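Local coordinates for intracellular protein transport protein USO1 (Saccharomyces cerevisiae S288c, PDB 6LSU) that is required for protein transport from the endoplasmic reticulum to the Golgi complex, as a homodimeric coiled-coil tether whose globular head this chain represents, at residues N598-D603 / G633-F638; S605-L610 / K648-F653; S581-L586 / T629-V634; V502-D507 / R543-G548. One frame throughout, in Å; residues are numbered along the deposited sequence.

In the fold
All four contacts lie in the C-terminal half of the globular head, on one side of the chain's centre. Following the chain, contact 4 opens at 502-507 and closes at 543-548, before any of the others begins; it joins a segment in ARM 8 to the chain entering ARM 9. Segments 581-586, 598-603 and 605-610 then open contacts 3, 1 and 2. Contact 3 closes on helix 622-637, tying ARM 9 to ARM 10; contact 1 closes on the same helix, the two sharing Gly633 and Val634. Contact 2 closes last, on helix 647-658, its segments alternating with those of contacts 1 and 3. Phe600 packs on Leu631, joining contacts 1 and 3, and an Asp599-Arg543 salt bridge ties contact 1 to contact 4.

Contact 1 of 4, residues N598-D603 / G633-F638; sequences NDFLSD and GVAYEF
Ala635 is the shared apolar target of Phe600 and Leu601, two residues of helix 594-601 that meet helix 622-637. Its methyl lies at the edge of the Phe600 ring, near the ring plane, with CB 3.5 Å from CD2 of Phe600. Phe600 CG stands anti to the backbone N (chi1 180°), which carries the ring past the methyl with its CD2-CE2 side facing it. Leu601 approaches less closely: its CD2 is 4.3 Å from Ala635 CB, and its CD1 is 4.2 Å from Ala635 O. Leu590 packs on both Phe600 and Ala635, while Tyr650 covers Leu601 and Ala635, so the small interface is built into a larger core.

Polar interactions stay within the segments or lead elsewhere. Ser602 OG donates to Asp599 O at 2.9 Å, tilted 33° from the carbonyl plane. The Asp599 carboxylate forms a salt bridge with Arg543. Asn598 OD1 is hydrogen-bonded to Ser643. Joining helix 594-601 to helix 622-637, this contact thus relies on shape and burial: one methyl is packed by two larger side chains, while the Asp599 carboxylate is engaged by Arg543.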
loop_
_atom_site.group_PDB
_atom_site.type_symbol
_atom_site.label_atom_id
_atom_site.label_comp_id
_atom_site.label_asym_id
_atom_site.label_seq_id
_atom_site.Cartn_x
_atom_site.Cartn_y
_atom_site.Cartn_z
ATOM N N ASN A 598 -33.509 -25.438 1.246
ATOM C CA ASN A 598 -34.275 -26.585 0.708
ATOM C C ASN A 598 -33.341 -27.502 -0.086
ATOM O O ASN A 598 -33.530 -28.752 -0.014
ATOM C CB ASN A 598 -35.492 -26.136 -0.103
ATOM C CG ASN A 598 -36.568 -25.536 0.778
ATOM O OD1 ASN A 598 -36.401 -25.408 1.992
ATOM N ND2 ASN A 598 -37.676 -25.130 0.178
ATOM N N ASP A 599 -32.384 -26.942 -0.819
ATOM C CA ASP A 599 -31.489 -27.763 -1.662
ATOM C C ASP A 599 -30.620 -28.558 -0.702
ATOM O O ASP A 599 -30.383 -29.748 -0.974
ATOM C CB ASP A 599 -30.678 -26.914 -2.636
ATOM C CG ASP A 599 -31.443 -26.498 -3.875
ATOM O OD1 ASP A 599 -32.699 -26.528 -3.846
ATOM O OD2 ASP A 599 -30.775 -26.136 -4.851
ATOM N N PHE A 600 -30.204 -27.927 0.404
ATOM C CA PHE A 600 -29.302 -28.553 1.405
ATOM C C PHE A 600 -30.021 -29.717 2.107
ATOM O O PHE A 600 -29.470 -30.835 2.138
ATOM C CB PHE A 600 -28.818 -27.515 2.426
ATOM C CG PHE A 600 -27.901 -28.075 3.484
ATOM C CD1 PHE A 600 -26.731 -28.705 3.099
ATOM C CD2 PHE A 600 -28.230 -28.038 4.834
ATOM C CE1 PHE A 600 -25.851 -29.223 4.040
ATOM C CE2 PHE A 600 -27.380 -28.586 5.783
ATOM C CZ PHE A 600 -26.173 -29.148 5.385
ATOM N N LEU A 601 -31.221 -29.434 2.637
ATOM C CA LEU A 601 -32.119 -30.346 3.420
ATOM C C LEU A 601 -32.631 -31.509 2.569
ATOM O O LEU A 601 -33.171 -32.430 3.130
ATOM C CB LEU A 601 -33.322 -29.556 3.938
ATOM C CG LEU A 601 -33.012 -28.549 5.043
ATOM C CD1 LEU A 601 -34.268 -27.879 5.519
ATOM C CD2 LEU A 601 -32.295 -29.160 6.207
ATOM N N SER A 602 -32.501 -31.455 1.264
ATOM C CA SER A 602 -33.057 -32.458 0.333
ATOM C C SER A 602 -32.125 -33.657 0.243
ATOM O O SER A 602 -32.267 -34.398 -0.730
ATOM C CB SER A 602 -33.259 -31.861 -1.042
ATOM O OG SER A 602 -32.052 -31.939 -1.773
ATOM N N ASP A 603 -31.171 -33.821 1.164
ATOM C CA ASP A 603 -30.289 -35.021 1.126
ATOM C C ASP A 603 -29.917 -35.441 2.539
ATOM O O ASP A 603 -28.834 -35.008 3.000
ATOM C CB ASP A 603 -29.024 -34.820 0.299
ATOM C CG ASP A 603 -28.247 -36.108 0.130
ATOM O OD1 ASP A 603 -28.523 -37.068 0.901
ATOM O OD2 ASP A 603 -27.388 -36.142 -0.783
ATOM N N GLY A 633 -27.676 -25.854 12.348
ATOM C CA GLY A 633 -28.446 -24.771 12.983
ATOM C C GLY A 633 -28.995 -23.808 11.957
ATOM O O GLY A 633 -30.217 -23.624 11.934
ATOM N N VAL A 634 -28.126 -23.242 11.113
ATOM C CA VAL A 634 -28.517 -22.180 10.141
ATOM C C VAL A 634 -29.536 -22.823 9.203
ATOM O O VAL A 634 -30.575 -22.204 8.974
ATOM C CB VAL A 634 -27.296 -21.550 9.419
ATOM C CG1 VAL A 634 -27.684 -20.798 8.143
ATOM C CG2 VAL A 634 -26.517 -20.632 10.352
ATOM N N ALA A 635 -29.249 -24.032 8.710
ATOM C CA ALA A 635 -30.143 -24.789 7.802
ATOM C C ALA A 635 -31.498 -24.934 8.493
ATOM O O ALA A 635 -32.540 -24.831 7.804
ATOM C CB ALA A 635 -29.562 -26.136 7.447
ATOM N N TYR A 636 -31.501 -25.126 9.818
ATOM C CA TYR A 636 -32.773 -25.208 10.573
ATOM C C TYR A 636 -33.545 -23.882 10.430
ATOM O O TYR A 636 -34.715 -23.917 10.026
ATOM C CB TYR A 636 -32.558 -25.623 12.033
ATOM C CG TYR A 636 -33.839 -25.438 12.798
ATOM C CD1 TYR A 636 -35.003 -26.032 12.358
ATOM C CD2 TYR A 636 -33.907 -24.598 13.879
ATOM C CE1 TYR A 636 -36.213 -25.807 12.982
ATOM C CE2 TYR A 636 -35.112 -24.365 14.518
ATOM C CZ TYR A 636 -36.262 -24.979 14.074
ATOM O OH TYR A 636 -37.444 -24.754 14.705
ATOM N N GLU A 637 -32.892 -22.749 10.718
ATOM C CA GLU A 637 -33.471 -21.367 10.764
ATOM C C GLU A 637 -34.176 -20.939 9.466
ATOM O O GLU A 637 -35.052 -20.057 9.529
ATOM C CB GLU A 637 -32.348 -20.366 11.002
ATOM C CG GLU A 637 -32.831 -18.934 11.073
ATOM C CD GLU A 637 -33.361 -18.531 12.435
ATOM O OE1 GLU A 637 -34.325 -17.732 12.485
ATOM O OE2 GLU A 637 -32.777 -18.981 13.442
ATOM N N PHE A 638 -33.804 -21.494 8.318
ATOM C CA PHE A 638 -34.419 -21.096 7.028
ATOM C C PHE A 638 -35.097 -22.322 6.412
ATOM O O PHE A 638 -35.423 -22.287 5.212
ATOM C CB PHE A 638 -33.344 -20.371 6.203
ATOM C CG PHE A 638 -32.748 -19.187 6.942
ATOM C CD1 PHE A 638 -33.480 -18.019 7.110
ATOM C CD2 PHE A 638 -31.490 -19.251 7.522
ATOM C CE1 PHE A 638 -32.958 -16.938 7.812
ATOM C CE2 PHE A 638 -30.958 -18.162 8.210
ATOM C CZ PHE A 638 -31.691 -17.000 8.348
#

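Contact 2 of 4, residues S605-L610 / K648-F653; sequences SVIKSL and KEYFEF
Ile607 is the first residue of 605-610 to touch the other helix, and it meets two aromatic rings. With chi1 at -66° its CG2 branch is anti to the backbone N and CG1 is anti to the carbonyl carbon. CG2 lies at the edge of the Tyr650 ring, near its plane, 4.0 Å from CE1, and CG1 is 4.1 Å from that same Tyr650 atom. The same CG2 approaches Phe653 obliquely, 3.5 Å from CE1, and therefore sits against both rings. Lys608 follows with its aliphatic part: CG reaches the edge of the Phe653 ring at 4.0 Å from CZ, the two side chains crossing at about a right angle, and a bend at chi3 (-86°) leads the amino end away.

Both rings have CG anti to the backbone N, but Phe653 points across from CB, whereas Tyr650 comes nearer only at its end. Phe645 meets each of them edge-to-face. The Tyr650 OH is hydrogen-bonded to Leu632 O on helix 622-637. The two helical segments run nearly parallel, 20° apart, with axes 12.8 Å from each other at closest approach; the gap is filled from both sides, by Ile607 and Lys608 and by the two rings. Near-parallel, side-by-side helices are consistent with an armadillo-type alpha-solenoid, here setting helix 647-658 beside an ARM 10 helix.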
loop_
_atom_site.group_PDB
_atom_site.type_symbol
_atom_site.label_atom_id
_atom_site.label_comp_id
_atom_site.label_asym_id
_atom_site.label_seq_id
_atom_site.Cartn_x
_atom_site.Cartn_y
_atom_site.Cartn_z
ATOM N N SER A 605 -28.789 -38.068 3.724
ATOM C CA SER A 605 -27.492 -38.788 3.828
ATOM C C SER A 605 -26.380 -37.830 4.296
ATOM O O SER A 605 -25.564 -38.190 5.173
ATOM C CB SER A 605 -27.133 -39.444 2.531
ATOM O OG SER A 605 -25.724 -39.516 2.438
ATOM N N VAL A 606 -26.356 -36.615 3.742
ATOM C CA VAL A 606 -25.368 -35.556 4.079
ATOM C C VAL A 606 -25.648 -35.089 5.503
ATOM O O VAL A 606 -24.690 -35.082 6.306
ATOM C CB VAL A 606 -25.378 -34.415 3.038
ATOM C CG1 VAL A 606 -24.927 -33.074 3.617
ATOM C CG2 VAL A 606 -24.521 -34.789 1.827
ATOM N N ILE A 607 -26.894 -34.780 5.860
ATOM C CA ILE A 607 -27.164 -34.297 7.249
ATOM C C ILE A 607 -26.670 -35.365 8.227
ATOM O O ILE A 607 -26.159 -34.953 9.296
ATOM C CB ILE A 607 -28.636 -33.940 7.507
ATOM C CG1 ILE A 607 -29.088 -32.739 6.680
ATOM C CG2 ILE A 607 -28.860 -33.664 8.981
ATOM C CD1 ILE A 607 -28.974 -32.961 5.184
ATOM N N LYS A 608 -26.793 -36.663 7.878
ATOM C CA LYS A 608 -26.384 -37.802 8.748
ATOM C C LYS A 608 -24.870 -37.732 8.930
ATOM O O LYS A 608 -24.434 -37.607 10.094
ATOM C CB LYS A 608 -26.891 -39.153 8.220
ATOM C CG LYS A 608 -28.393 -39.372 8.409
ATOM C CD LYS A 608 -28.849 -40.812 8.309
ATOM C CE LYS A 608 -29.135 -41.275 6.898
ATOM N NZ LYS A 608 -29.284 -42.751 6.834
ATOM N N SER A 609 -24.094 -37.728 7.839
ATOM C CA SER A 609 -22.605 -37.496 7.871
ATOM C C SER A 609 -22.221 -36.276 8.728
ATOM O O SER A 609 -21.284 -36.346 9.566
ATOM C CB SER A 609 -22.104 -37.316 6.502
ATOM O OG SER A 609 -22.254 -38.521 5.770
ATOM N N LEU A 610 -22.880 -35.142 8.543
ATOM C CA LEU A 610 -22.480 -33.932 9.293
ATOM C C LEU A 610 -22.744 -34.150 10.785
ATOM O O LEU A 610 -21.826 -33.896 11.593
ATOM C CB LEU A 610 -23.202 -32.713 8.718
ATOM C CG LEU A 610 -22.880 -32.402 7.256
ATOM C CD1 LEU A 610 -23.680 -31.218 6.794
ATOM C CD2 LEU A 610 -21.403 -32.169 7.027
ATOM N N LYS A 648 -40.207 -29.388 11.243
ATOM C CA LYS A 648 -40.429 -30.006 12.587
ATOM C C LYS A 648 -39.677 -31.354 12.621
ATOM O O LYS A 648 -39.061 -31.678 13.667
ATOM C CB LYS A 648 -41.928 -30.088 12.918
ATOM C CG LYS A 648 -42.888 -29.834 11.750
ATOM C CD LYS A 648 -44.356 -30.089 12.049
ATOM C CE LYS A 648 -45.087 -30.769 10.906
ATOM N NZ LYS A 648 -46.374 -31.362 11.348
ATOM N N GLU A 649 -39.637 -32.092 11.502
ATOM C CA GLU A 649 -38.875 -33.370 11.429
ATOM C C GLU A 649 -37.374 -33.066 11.595
ATOM O O GLU A 649 -36.670 -33.797 12.330
ATOM C CB GLU A 649 -39.175 -34.116 10.126
ATOM C CG GLU A 649 -39.384 -35.603 10.346
ATOM C CD GLU A 649 -39.057 -36.525 9.182
ATOM O OE1 GLU A 649 -38.706 -36.021 8.086
ATOM O OE2 GLU A 649 -39.139 -37.758 9.385
ATOM N N TYR A 650 -36.873 -32.016 10.940
ATOM C CA TYR A 650 -35.427 -31.644 10.956
ATOM C C TYR A 650 -35.060 -31.037 12.314
ATOM O O TYR A 650 -33.952 -31.298 12.791
ATOM C CB TYR A 650 -35.093 -30.663 9.835
ATOM C CG TYR A 650 -33.659 -30.195 9.819
ATOM C CD1 TYR A 650 -32.659 -31.013 9.339
ATOM C CD2 TYR A 650 -33.308 -28.926 10.237
ATOM C CE1 TYR A 650 -31.336 -30.602 9.294
ATOM C CE2 TYR A 650 -31.993 -28.515 10.232
ATOM C CZ TYR A 650 -31.000 -29.342 9.739
ATOM O OH TYR A 650 -29.683 -28.962 9.725
ATOM N N PHE A 651 -35.976 -30.295 12.924
ATOM C CA PHE A 651 -35.844 -29.752 14.300
ATOM C C PHE A 651 -35.635 -30.872 15.314
ATOM O O PHE A 651 -34.690 -30.745 16.127
ATOM C CB PHE A 651 -37.075 -28.957 14.738
ATOM C CG PHE A 651 -36.953 -28.464 16.158
ATOM C CD1 PHE A 651 -36.070 -27.446 16.469
ATOM C CD2 PHE A 651 -37.700 -29.021 17.184
ATOM C CE1 PHE A 651 -35.939 -26.986 17.776
ATOM C CE2 PHE A 651 -37.571 -28.565 18.490
ATOM C CZ PHE A 651 -36.692 -27.547 18.786
ATOM N N GLU A 652 -36.515 -31.891 15.292
ATOM C CA GLU A 652 -36.463 -33.065 16.219
ATOM C C GLU A 652 -35.132 -33.784 15.972
ATOM O O GLU A 652 -34.415 -34.089 16.928
ATOM C CB GLU A 652 -37.648 -34.029 16.017
ATOM C CG GLU A 652 -39.024 -33.454 16.346
ATOM C CD GLU A 652 -39.408 -33.280 17.814
ATOM O OE1 GLU A 652 -38.674 -33.754 18.700
ATOM O OE2 GLU A 652 -40.455 -32.657 18.078
ATOM N N PHE A 653 -34.808 -33.975 14.701
ATOM C CA PHE A 653 -33.612 -34.719 14.243
ATOM C C PHE A 653 -32.333 -34.067 14.774
ATOM O O PHE A 653 -31.402 -34.799 15.142
ATOM C CB PHE A 653 -33.630 -34.741 12.721
ATOM C CG PHE A 653 -32.538 -35.558 12.099
ATOM C CD1 PHE A 653 -31.272 -35.032 11.940
ATOM C CD2 PHE A 653 -32.789 -36.838 11.640
ATOM C CE1 PHE A 653 -30.281 -35.772 11.325
ATOM C CE2 PHE A 653 -31.794 -37.575 11.025
ATOM C CZ PHE A 653 -30.540 -37.041 10.874
#

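Contact 3 of 4, residues S581-L586 / T629-V634; sequences SYLTFL and TMLLGV
Leu583 turns CG anti to its carbonyl carbon (chi1 -84°), which brings its branched end nearer to helix 622-637 although its first bond does not aim there. Leu631 already points across from CB. Their side chains cross at about a right angle, and the contact is made methyl to methyl, CD2 of Leu583 lying 4.0 Å from CD1 of Leu631. One turn further along the first helix, Leu586 takes the other branch of Leu631: its CB is 4.5 Å from Leu631 CD2, a looser touch made by the base of the side chain.

Leu631 is thus met on its two methyls by residues three apart in sequence. Ile587 and Leu590 of helix 577-590 also pack on it, extending this apolar row. Leu583 also touches Leu567, and Leu586 touches Ile563, both on helix 559-568. On helix 622-637, Ile624, Leu627 and Val628 are further neighbours of Leu583. All three touching leucines are buried, and the bonding in both segments is that of regular helices. Leucine packing between helices of ARM 9 and ARM 10 is consistent with the apolar core of an armadillo-type solenoid.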
loop_
_atom_site.group_PDB
_atom_site.type_symbol
_atom_site.label_atom_id
_atom_site.label_comp_id
_atom_site.label_asym_id
_atom_site.label_seq_id
_atom_site.Cartn_x
_atom_site.Cartn_y
_atom_site.Cartn_z
ATOM N N SER A 581 -13.514 -23.511 4.243
ATOM C CA SER A 581 -13.904 -22.762 3.037
ATOM C C SER A 581 -15.277 -23.244 2.613
ATOM O O SER A 581 -16.180 -22.388 2.588
ATOM C CB SER A 581 -12.853 -22.870 1.973
ATOM O OG SER A 581 -11.675 -22.207 2.395
ATOM N N TYR A 582 -15.453 -24.555 2.371
ATOM C CA TYR A 582 -16.805 -25.151 2.077
ATOM C C TYR A 582 -17.800 -24.790 3.172
ATOM O O TYR A 582 -18.893 -24.294 2.821
ATOM C CB TYR A 582 -16.781 -26.669 1.960
ATOM C CG TYR A 582 -16.066 -27.190 0.743
ATOM C CD1 TYR A 582 -16.518 -26.907 -0.539
ATOM C CD2 TYR A 582 -14.937 -27.984 0.876
ATOM C CE1 TYR A 582 -15.823 -27.345 -1.666
ATOM C CE2 TYR A 582 -14.242 -28.467 -0.226
ATOM C CZ TYR A 582 -14.688 -28.141 -1.512
ATOM O OH TYR A 582 -14.009 -28.650 -2.602
ATOM N N LEU A 583 -17.446 -24.987 4.442
ATOM C CA LEU A 583 -18.440 -24.827 5.538
ATOM C C LEU A 583 -18.951 -23.387 5.592
ATOM O O LEU A 583 -20.184 -23.198 5.423
ATOM C CB LEU A 583 -17.816 -25.266 6.867
ATOM C CG LEU A 583 -17.886 -26.769 7.095
ATOM C CD1 LEU A 583 -16.872 -27.195 8.128
ATOM C CD2 LEU A 583 -19.296 -27.166 7.483
ATOM N N THR A 584 -18.045 -22.415 5.751
ATOM C CA THR A 584 -18.337 -20.945 5.790
ATOM C C THR A 584 -19.077 -20.528 4.499
ATOM O O THR A 584 -20.048 -19.703 4.570
ATOM C CB THR A 584 -17.032 -20.148 5.893
ATOM O OG1 THR A 584 -16.124 -20.466 4.820
ATOM C CG2 THR A 584 -16.291 -20.416 7.179
ATOM N N PHE A 585 -18.679 -21.081 3.352
ATOM C CA PHE A 585 -19.391 -20.790 2.093
ATOM C C PHE A 585 -20.849 -21.229 2.271
ATOM O O PHE A 585 -21.723 -20.302 2.316
ATOM C CB PHE A 585 -18.697 -21.427 0.887
ATOM C CG PHE A 585 -19.425 -21.166 -0.391
ATOM C CD1 PHE A 585 -19.963 -19.913 -0.649
ATOM C CD2 PHE A 585 -19.596 -22.170 -1.337
ATOM C CE1 PHE A 585 -20.627 -19.657 -1.842
ATOM C CE2 PHE A 585 -20.279 -21.917 -2.524
ATOM C CZ PHE A 585 -20.793 -20.668 -2.768
ATOM N N LEU A 586 -21.103 -22.546 2.451
ATOM C CA LEU A 586 -22.497 -23.065 2.594
ATOM C C LEU A 586 -23.261 -22.314 3.684
ATOM O O LEU A 586 -24.415 -21.948 3.387
ATOM C CB LEU A 586 -22.512 -24.556 2.901
ATOM C CG LEU A 586 -22.561 -25.402 1.637
ATOM C CD1 LEU A 586 -22.192 -26.831 1.922
ATOM C CD2 LEU A 586 -23.914 -25.274 1.005
ATOM N N THR A 629 -21.683 -27.811 13.056
ATOM C CA THR A 629 -22.846 -27.619 13.968
ATOM C C THR A 629 -23.607 -26.399 13.467
ATOM O O THR A 629 -24.835 -26.461 13.361
ATOM C CB THR A 629 -22.409 -27.426 15.421
ATOM O OG1 THR A 629 -21.551 -28.517 15.757
ATOM C CG2 THR A 629 -23.574 -27.259 16.376
ATOM N N MET A 630 -22.882 -25.318 13.171
ATOM C CA MET A 630 -23.473 -24.025 12.723
ATOM C C MET A 630 -24.271 -24.229 11.413
ATOM O O MET A 630 -25.418 -23.690 11.248
ATOM C CB MET A 630 -22.368 -23.011 12.478
ATOM C CG MET A 630 -22.887 -21.603 12.572
ATOM S SD MET A 630 -21.650 -20.406 12.066
ATOM C CE MET A 630 -20.398 -20.718 13.313
ATOM N N LEU A 631 -23.694 -25.003 10.486
ATOM C CA LEU A 631 -24.363 -25.304 9.208
ATOM C C LEU A 631 -25.770 -25.824 9.502
ATOM O O LEU A 631 -26.766 -25.330 8.841
ATOM C CB LEU A 631 -23.522 -26.336 8.461
ATOM C CG LEU A 631 -23.531 -26.211 6.946
ATOM C CD1 LEU A 631 -23.125 -27.532 6.273
ATOM C CD2 LEU A 631 -24.917 -25.777 6.460
ATOM N N LEU A 632 -25.873 -26.813 10.402
ATOM C CA LEU A 632 -27.148 -27.524 10.670
ATOM C C LEU A 632 -28.141 -26.576 11.347
ATOM O O LEU A 632 -29.329 -26.546 10.929
ATOM C CB LEU A 632 -26.855 -28.751 11.550
ATOM C CG LEU A 632 -26.011 -29.813 10.861
ATOM C CD1 LEU A 632 -25.565 -30.864 11.848
ATOM C CD2 LEU A 632 -26.780 -30.447 9.700
ATOM N N GLY A 633 -27.676 -25.854 12.348
ATOM C CA GLY A 633 -28.446 -24.771 12.983
ATOM C C GLY A 633 -28.995 -23.808 11.957
ATOM O O GLY A 633 -30.217 -23.624 11.934
ATOM N N VAL A 634 -28.126 -23.242 11.113
ATOM C CA VAL A 634 -28.517 -22.180 10.141
ATOM C C VAL A 634 -29.536 -22.823 9.203
ATOM O O VAL A 634 -30.575 -22.204 8.974
ATOM C CB VAL A 634 -27.296 -21.550 9.419
ATOM C CG1 VAL A 634 -27.684 -20.798 8.143
ATOM C CG2 VAL A 634 -26.517 -20.632 10.352
#

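Contact 4 of 4, residues V502-D507 / R543-G548; sequences VLLNYD and RNVTTG
Leu504 extends across to Val545 and Thr547, two residues whose side chains are directed back at it from an extended strip of chain. Its CG is anti to the carbonyl carbon (chi1 -62°), and its extended second torsion brings CD1 up against both partners, which lie on one side of it: that methyl is 3.6 Å from Val545 CG1 and 3.7 Å from Thr547 CG2. Val545 offers the branch that lies anti to its backbone N (chi1 159°), crossing the leucine obliquely. Thr547 crosses at about a right angle, its CG2 touching Leu504 at CB (3.8 Å) as well as at CD1.

The conformation of Thr547 separates its two branches. At chi1 75° OG1 sits between the backbone N and the carbonyl carbon, leaving CG2 to face Leu504, while the hydroxyl is hydrogen-bonded to Thr562 OG1. The backbone of Thr547 is paired with Leu557 in a two-stranded antiparallel sheet. Ala559 and Ile563 of helix 559-568 also pack against Leu504. Thr547 consequently turns its methyl into a buried apolar cluster while its hydroxyl is satisfied by Thr562, and the contact amounts to apolar packing between the chain around Leu504 and the short sheet.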
loop_
_atom_site.group_PDB
_atom_site.type_symbol
_atom_site.label_atom_id
_atom_site.label_comp_id
_atom_site.label_asym_id
_atom_site.label_seq_id
_atom_site.Cartn_x
_atom_site.Cartn_y
_atom_site.Cartn_z
ATOM N N VAL A 502 -13.335 -25.101 -9.966
ATOM C CA VAL A 502 -12.741 -25.309 -8.618
ATOM C C VAL A 502 -13.868 -25.640 -7.631
ATOM O O VAL A 502 -13.815 -26.652 -6.909
ATOM C CB VAL A 502 -11.937 -24.083 -8.169
ATOM C CG1 VAL A 502 -11.579 -24.154 -6.689
ATOM C CG2 VAL A 502 -10.693 -23.915 -9.027
ATOM N N LEU A 503 -14.899 -24.831 -7.623
ATOM C CA LEU A 503 -15.955 -24.935 -6.578
ATOM C C LEU A 503 -16.694 -26.295 -6.635
ATOM O O LEU A 503 -17.189 -26.727 -5.564
ATOM C CB LEU A 503 -16.952 -23.811 -6.784
ATOM C CG LEU A 503 -18.060 -23.774 -5.754
ATOM C CD1 LEU A 503 -17.508 -23.267 -4.464
ATOM C CD2 LEU A 503 -19.234 -22.916 -6.175
ATOM N N LEU A 504 -16.829 -26.932 -7.803
ATOM C CA LEU A 504 -17.781 -28.059 -8.003
ATOM C C LEU A 504 -17.044 -29.331 -8.452
ATOM O O LEU A 504 -17.705 -30.307 -8.814
ATOM C CB LEU A 504 -18.870 -27.663 -9.030
ATOM C CG LEU A 504 -19.767 -26.473 -8.659
ATOM C CD1 LEU A 504 -20.587 -25.992 -9.848
ATOM C CD2 LEU A 504 -20.716 -26.825 -7.519
ATOM N N ASN A 505 -15.729 -29.314 -8.498
ATOM C CA ASN A 505 -14.912 -30.493 -8.870
ATOM C C ASN A 505 -14.038 -30.849 -7.687
ATOM O O ASN A 505 -13.892 -30.010 -6.764
ATOM C CB ASN A 505 -14.046 -30.338 -10.114
ATOM C CG ASN A 505 -14.870 -30.305 -11.385
ATOM O OD1 ASN A 505 -16.096 -30.190 -11.321
ATOM N ND2 ASN A 505 -14.206 -30.356 -12.542
ATOM N N TYR A 506 -13.578 -32.099 -7.702
ATOM C CA TYR A 506 -12.756 -32.689 -6.641
ATOM C C TYR A 506 -11.322 -32.575 -7.135
ATOM O O TYR A 506 -11.062 -32.909 -8.311
ATOM C CB TYR A 506 -13.207 -34.115 -6.321
ATOM C CG TYR A 506 -12.305 -34.785 -5.322
ATOM C CD1 TYR A 506 -12.319 -34.400 -3.983
ATOM C CD2 TYR A 506 -11.360 -35.716 -5.731
ATOM C CE1 TYR A 506 -11.441 -34.969 -3.078
ATOM C CE2 TYR A 506 -10.474 -36.290 -4.832
ATOM C CZ TYR A 506 -10.519 -35.921 -3.502
ATOM O OH TYR A 506 -9.664 -36.499 -2.610
ATOM N N ASP A 507 -10.433 -32.058 -6.292
ATOM C CA ASP A 507 -8.983 -32.020 -6.620
ATOM C C ASP A 507 -8.293 -32.766 -5.484
ATOM O O ASP A 507 -8.363 -32.290 -4.339
ATOM C CB ASP A 507 -8.482 -30.585 -6.861
ATOM C CG ASP A 507 -7.062 -30.477 -7.390
ATOM O OD1 ASP A 507 -6.645 -31.338 -8.188
ATOM O OD2 ASP A 507 -6.357 -29.547 -6.970
ATOM N N ARG A 543 -26.829 -21.687 -7.905
ATOM C CA ARG A 543 -27.666 -22.819 -7.417
ATOM C C ARG A 543 -28.020 -23.739 -8.597
ATOM O O ARG A 543 -27.855 -24.981 -8.492
ATOM C CB ARG A 543 -28.917 -22.316 -6.688
ATOM C CG ARG A 543 -29.454 -23.310 -5.678
ATOM C CD ARG A 543 -30.543 -22.797 -4.747
ATOM N NE ARG A 543 -31.691 -22.279 -5.474
ATOM C CZ ARG A 543 -32.515 -22.994 -6.248
ATOM N NH1 ARG A 543 -32.346 -24.293 -6.419
ATOM N NH2 ARG A 543 -33.504 -22.389 -6.883
ATOM N N ASN A 544 -28.487 -23.201 -9.707
ATOM C CA ASN A 544 -29.151 -24.060 -10.730
ATOM C C ASN A 544 -28.108 -24.628 -11.690
ATOM O O ASN A 544 -28.497 -25.151 -12.716
ATOM C CB ASN A 544 -30.348 -23.339 -11.354
ATOM C CG ASN A 544 -31.425 -23.125 -10.296
ATOM O OD1 ASN A 544 -31.815 -24.070 -9.595
ATOM N ND2 ASN A 544 -31.868 -21.882 -10.122
ATOM N N VAL A 545 -26.831 -24.579 -11.331
ATOM C CA VAL A 545 -25.766 -25.274 -12.099
ATOM C C VAL A 545 -25.758 -26.751 -11.689
ATOM O O VAL A 545 -25.803 -27.063 -10.466
ATOM C CB VAL A 545 -24.383 -24.620 -11.895
ATOM C CG1 VAL A 545 -23.258 -25.567 -12.219
ATOM C CG2 VAL A 545 -24.237 -23.362 -12.722
ATOM N N THR A 546 -25.617 -27.620 -12.684
ATOM C CA THR A 546 -25.581 -29.100 -12.558
ATOM C C THR A 546 -24.191 -29.584 -12.986
ATOM O O THR A 546 -23.578 -28.915 -13.841
ATOM C CB THR A 546 -26.678 -29.680 -13.448
ATOM O OG1 THR A 546 -26.209 -29.370 -14.766
ATOM C CG2 THR A 546 -28.051 -29.090 -13.176
ATOM N N THR A 547 -23.695 -30.685 -12.415
ATOM C CA THR A 547 -22.314 -31.172 -12.683
ATOM C C THR A 547 -22.284 -32.694 -12.862
ATOM O O THR A 547 -23.359 -33.339 -12.793
ATOM C CB THR A 547 -21.358 -30.764 -11.556
ATOM O OG1 THR A 547 -21.613 -31.614 -10.434
ATOM C CG2 THR A 547 -21.517 -29.321 -11.131
ATOM N N GLY A 548 -21.077 -33.214 -13.117
ATOM C CA GLY A 548 -20.690 -34.631 -12.971
ATOM C C GLY A 548 -19.348 -34.762 -12.256
ATOM O O GLY A 548 -18.349 -34.246 -12.796
#